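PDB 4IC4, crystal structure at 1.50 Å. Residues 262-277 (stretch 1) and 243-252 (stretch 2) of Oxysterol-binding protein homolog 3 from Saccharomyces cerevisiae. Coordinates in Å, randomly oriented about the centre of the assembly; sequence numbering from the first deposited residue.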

# COMPACT_ATOMS: atom_id res chain seq x y z
N LYS A 262 17.53 15.08 -21.09
CA LYS A 262 17.82 13.85 -20.37
C LYS A 262 18.43 14.16 -19.01
O LYS A 262 19.29 15.03 -18.88
CB LYS A 262 18.77 12.97 -21.17
CG LYS A 262 18.19 12.46 -22.48
CD LYS A 262 19.16 11.55 -23.21
CE LYS A 262 18.57 11.04 -24.51
NZ LYS A 262 19.50 10.12 -25.23
N GLU A 263 17.97 13.43 -17.99
CA GLU A 263 18.46 13.63 -16.64
C GLU A 263 18.64 12.28 -15.95
O GLU A 263 18.06 11.28 -16.37
CB GLU A 263 17.47 14.48 -15.84
CG GLU A 263 17.17 15.83 -16.46
CD GLU A 263 16.03 16.56 -15.76
OE1 GLU A 263 14.89 16.04 -15.79
OE2 GLU A 263 16.27 17.64 -15.19
N THR A 264 19.43 12.27 -14.89
CA THR A 264 19.66 11.06 -14.13
C THR A 264 19.51 11.34 -12.65
O THR A 264 19.90 12.40 -12.16
CB THR A 264 21.07 10.49 -14.40
OG1 THR A 264 21.18 10.13 -15.79
CG2 THR A 264 21.32 9.26 -13.55
N LEU A 265 18.92 10.38 -11.94
CA LEU A 265 18.71 10.52 -10.50
C LEU A 265 19.36 9.32 -9.82
O LEU A 265 19.53 8.26 -10.43
CB LEU A 265 17.21 10.52 -10.18
CG LEU A 265 16.27 11.36 -11.05
CD1 LEU A 265 14.84 11.17 -10.56
CD2 LEU A 265 16.66 12.83 -11.01
N ALA A 266 19.72 9.48 -8.55
CA ALA A 266 20.35 8.40 -7.81
C ALA A 266 20.09 8.54 -6.32
O ALA A 266 19.93 9.64 -5.80
CB ALA A 266 21.84 8.37 -8.08
N GLY A 267 20.04 7.40 -5.64
CA GLY A 267 19.81 7.42 -4.21
C GLY A 267 19.59 6.03 -3.65
O GLY A 267 19.90 5.02 -4.29
N LYS A 268 19.06 5.98 -2.43
CA LYS A 268 18.77 4.72 -1.75
C LYS A 268 17.31 4.80 -1.34
O LYS A 268 16.87 5.81 -0.79
CB LYS A 268 19.66 4.56 -0.52
CG LYS A 268 21.14 4.38 -0.83
CD LYS A 268 21.94 4.15 0.44
CE LYS A 268 23.39 3.84 0.13
NZ LYS A 268 24.19 3.64 1.38
N TRP A 269 16.54 3.74 -1.61
CA TRP A 269 15.13 3.75 -1.25
C TRP A 269 14.90 3.74 0.25
O TRP A 269 13.77 3.90 0.72
CB TRP A 269 14.39 2.58 -1.90
CG TRP A 269 15.00 1.23 -1.64
CD1 TRP A 269 15.90 0.58 -2.43
CD2 TRP A 269 14.73 0.38 -0.53
NE1 TRP A 269 16.22 -0.64 -1.87
CE2 TRP A 269 15.52 -0.78 -0.70
CE3 TRP A 269 13.91 0.48 0.60
CZ2 TRP A 269 15.50 -1.84 0.22
CZ3 TRP A 269 13.90 -0.57 1.52
CH2 TRP A 269 14.69 -1.71 1.32
N THR A 270 15.98 3.57 1.00
CA THR A 270 15.91 3.56 2.46
C THR A 270 16.21 4.94 3.03
O THR A 270 16.13 5.13 4.25
CB THR A 270 16.95 2.59 3.05
OG1 THR A 270 18.25 2.96 2.58
CG2 THR A 270 16.65 1.16 2.63
N GLN A 271 16.56 5.90 2.18
CA GLN A 271 16.92 7.22 2.69
C GLN A 271 16.53 8.43 1.85
O GLN A 271 15.79 9.29 2.31
CB GLN A 271 18.43 7.26 2.94
CG GLN A 271 18.89 8.22 4.04
CD GLN A 271 18.47 9.66 3.81
OE1 GLN A 271 17.35 10.05 4.12
NE2 GLN A 271 19.39 10.46 3.27
N SER A 272 17.04 8.52 0.62
CA SER A 272 16.75 9.69 -0.21
C SER A 272 17.06 9.50 -1.68
O SER A 272 17.64 8.51 -2.09
CB SER A 272 17.54 10.89 0.31
OG SER A 272 18.93 10.64 0.17
N LEU A 273 16.67 10.50 -2.47
CA LEU A 273 16.89 10.50 -3.91
C LEU A 273 17.29 11.90 -4.34
O LEU A 273 16.68 12.88 -3.92
CB LEU A 273 15.60 10.08 -4.64
CG LEU A 273 15.57 10.16 -6.16
CD1 LEU A 273 16.70 9.34 -6.76
CD2 LEU A 273 14.22 9.66 -6.67
N ALA A 274 18.32 12.00 -5.17
CA ALA A 274 18.78 13.31 -5.63
C ALA A 274 19.06 13.33 -7.13
O ALA A 274 19.25 12.29 -7.76
CB ALA A 274 20.03 13.72 -4.86
N ASN A 275 19.08 14.54 -7.68
CA ASN A 275 19.37 14.74 -9.10
C ASN A 275 20.89 14.59 -9.19
O ASN A 275 21.62 15.31 -8.51
CB ASN A 275 18.94 16.15 -9.51
CG ASN A 275 19.20 16.44 -10.97
OD1 ASN A 275 20.33 16.30 -11.45
ND2 ASN A 275 18.16 16.84 -11.69
N GLU A 276 21.38 13.66 -10.01
CA GLU A 276 22.82 13.45 -10.13
C GLU A 276 23.61 14.62 -10.69
O GLU A 276 24.77 14.82 -10.34
CB GLU A 276 23.12 12.20 -10.95
CG GLU A 276 22.83 10.89 -10.22
CD GLU A 276 23.74 9.76 -10.67
OE1 GLU A 276 23.65 9.35 -11.84
OE2 GLU A 276 24.55 9.30 -9.85
N THR A 277 22.99 15.40 -11.57
CA THR A 277 23.67 16.54 -12.17
C THR A 277 23.81 17.71 -11.19
O THR A 277 24.90 18.25 -11.01
CB THR A 277 22.93 17.06 -13.42
OG1 THR A 277 22.81 16.00 -14.37
CG2 THR A 277 23.69 18.22 -14.05
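Stretch 2 (243-252) GRSEGFKVSI

Stretch 2 enters as a loop, extended at Arg244 and Ser245 and bent at Glu246, and becomes a strand from Gly247 onward, lying antiparallel to strand 263-268 with 166° between their directions. Three pairs, Ile252-Glu263, Val250-Leu265 and Phe248-Gly267, form the hydrogen-bonded rungs; Val250 N to Leu265 O and Leu265 N to Val250 O are both 2.7 Å. Val250 (chi1 t) and Leu265 (m, t) share a face, their CB atoms 3.6 Å apart, with Ile252 (m, m) and Phe248 on the same side.

Phe248 adopts p with chi2 of 85°, which carries its ring back over Gly267, whose O lies over one ring face. The ring edge meets Trp269 N, and Phe248 CE1 packs 3.5 Å from Leu273 CD1. On the sheet face that carries Ala266, Lys249 bends through m, m before extending t, t, bringing NZ past Ala266 CB (3.3 Å) to a salt bridge with Glu276 OE2 at 2.8 Å.

Beyond Lys268, which pairs with Gly247, the chain turns. Trp269 N donates to Glu246 O (3.0 Å), while its p rotamer directs NE1 to Ser245 O (3.0 Å). Glu246 (m, t) uses both carboxylate oxygens: OE1 accepts from Thr270 OG1 (2.8 Å), and OE2 receives Arg244 NE (3.1 Å) in a salt bridge. Arg244, extended t, t before chi3 turns p, lays one guanidinium face against Thr270 CG2 and Trp269 CH2.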

# COMPACT_ATOMS: atom_id res chain seq x y z
N GLY A 243 25.21 -7.36 1.18
CA GLY A 243 24.09 -7.18 2.09
C GLY A 243 22.83 -6.77 1.35
O GLY A 243 22.67 -7.06 0.17
N ARG A 244 21.92 -6.09 2.05
CA ARG A 244 20.67 -5.65 1.44
C ARG A 244 20.91 -4.59 0.37
O ARG A 244 21.67 -3.64 0.58
CB ARG A 244 19.72 -5.08 2.51
CG ARG A 244 18.40 -4.56 1.95
CD ARG A 244 17.44 -4.10 3.04
NE ARG A 244 17.91 -2.92 3.76
CZ ARG A 244 17.27 -2.36 4.78
NH1 ARG A 244 16.12 -2.87 5.22
NH2 ARG A 244 17.78 -1.29 5.37
N SER A 245 20.26 -4.75 -0.78
CA SER A 245 20.39 -3.79 -1.87
C SER A 245 19.53 -2.58 -1.53
O SER A 245 18.31 -2.69 -1.38
CB SER A 245 19.90 -4.40 -3.18
OG SER A 245 19.82 -3.40 -4.18
N GLU A 246 20.17 -1.41 -1.42
CA GLU A 246 19.45 -0.19 -1.08
C GLU A 246 19.56 0.92 -2.11
O GLU A 246 18.74 1.83 -2.14
CB GLU A 246 19.93 0.31 0.28
CG GLU A 246 19.55 -0.62 1.42
CD GLU A 246 20.08 -0.17 2.76
OE1 GLU A 246 20.24 1.05 2.97
OE2 GLU A 246 20.33 -1.04 3.62
N GLY A 247 20.58 0.85 -2.97
CA GLY A 247 20.76 1.88 -3.97
C GLY A 247 20.04 1.65 -5.29
O GLY A 247 19.65 0.52 -5.62
N PHE A 248 19.86 2.72 -6.05
CA PHE A 248 19.20 2.62 -7.34
C PHE A 248 19.51 3.85 -8.18
O PHE A 248 19.92 4.88 -7.65
CB PHE A 248 17.69 2.47 -7.15
CG PHE A 248 17.02 3.70 -6.59
CD1 PHE A 248 16.62 4.73 -7.42
CD2 PHE A 248 16.81 3.82 -5.22
CE1 PHE A 248 16.01 5.87 -6.90
CE2 PHE A 248 16.20 4.95 -4.69
CZ PHE A 248 15.80 5.98 -5.53
N LYS A 249 19.32 3.73 -9.48
CA LYS A 249 19.57 4.81 -10.42
C LYS A 249 18.33 5.03 -11.26
O LYS A 249 17.57 4.10 -11.52
CB LYS A 249 20.75 4.46 -11.33
CG LYS A 249 22.08 4.27 -10.62
CD LYS A 249 22.59 5.57 -10.02
CE LYS A 249 24.01 5.40 -9.48
NZ LYS A 249 24.55 6.67 -8.93
N VAL A 250 18.11 6.28 -11.67
CA VAL A 250 16.96 6.61 -12.49
C VAL A 250 17.43 7.36 -13.73
O VAL A 250 18.16 8.35 -13.62
CB VAL A 250 15.96 7.51 -11.74
CG1 VAL A 250 14.72 7.75 -12.59
CG2 VAL A 250 15.58 6.86 -10.41
N SER A 251 17.03 6.88 -14.90
CA SER A 251 17.39 7.52 -16.15
C SER A 251 16.13 8.12 -16.77
O SER A 251 15.20 7.39 -17.12
CB SER A 251 18.01 6.50 -17.11
OG SER A 251 19.18 5.93 -16.55
N ILE A 252 16.10 9.44 -16.88
CA ILE A 252 14.96 10.14 -17.45
C ILE A 252 15.20 10.40 -18.93
O ILE A 252 16.17 11.06 -19.30
CB ILE A 252 14.72 11.49 -16.74
CG1 ILE A 252 14.48 11.26 -15.25
CG2 ILE A 252 13.55 12.21 -17.37
CD1 ILE A 252 13.25 10.44 -14.94
O HOH W 1 18.01 -1.27 -4.20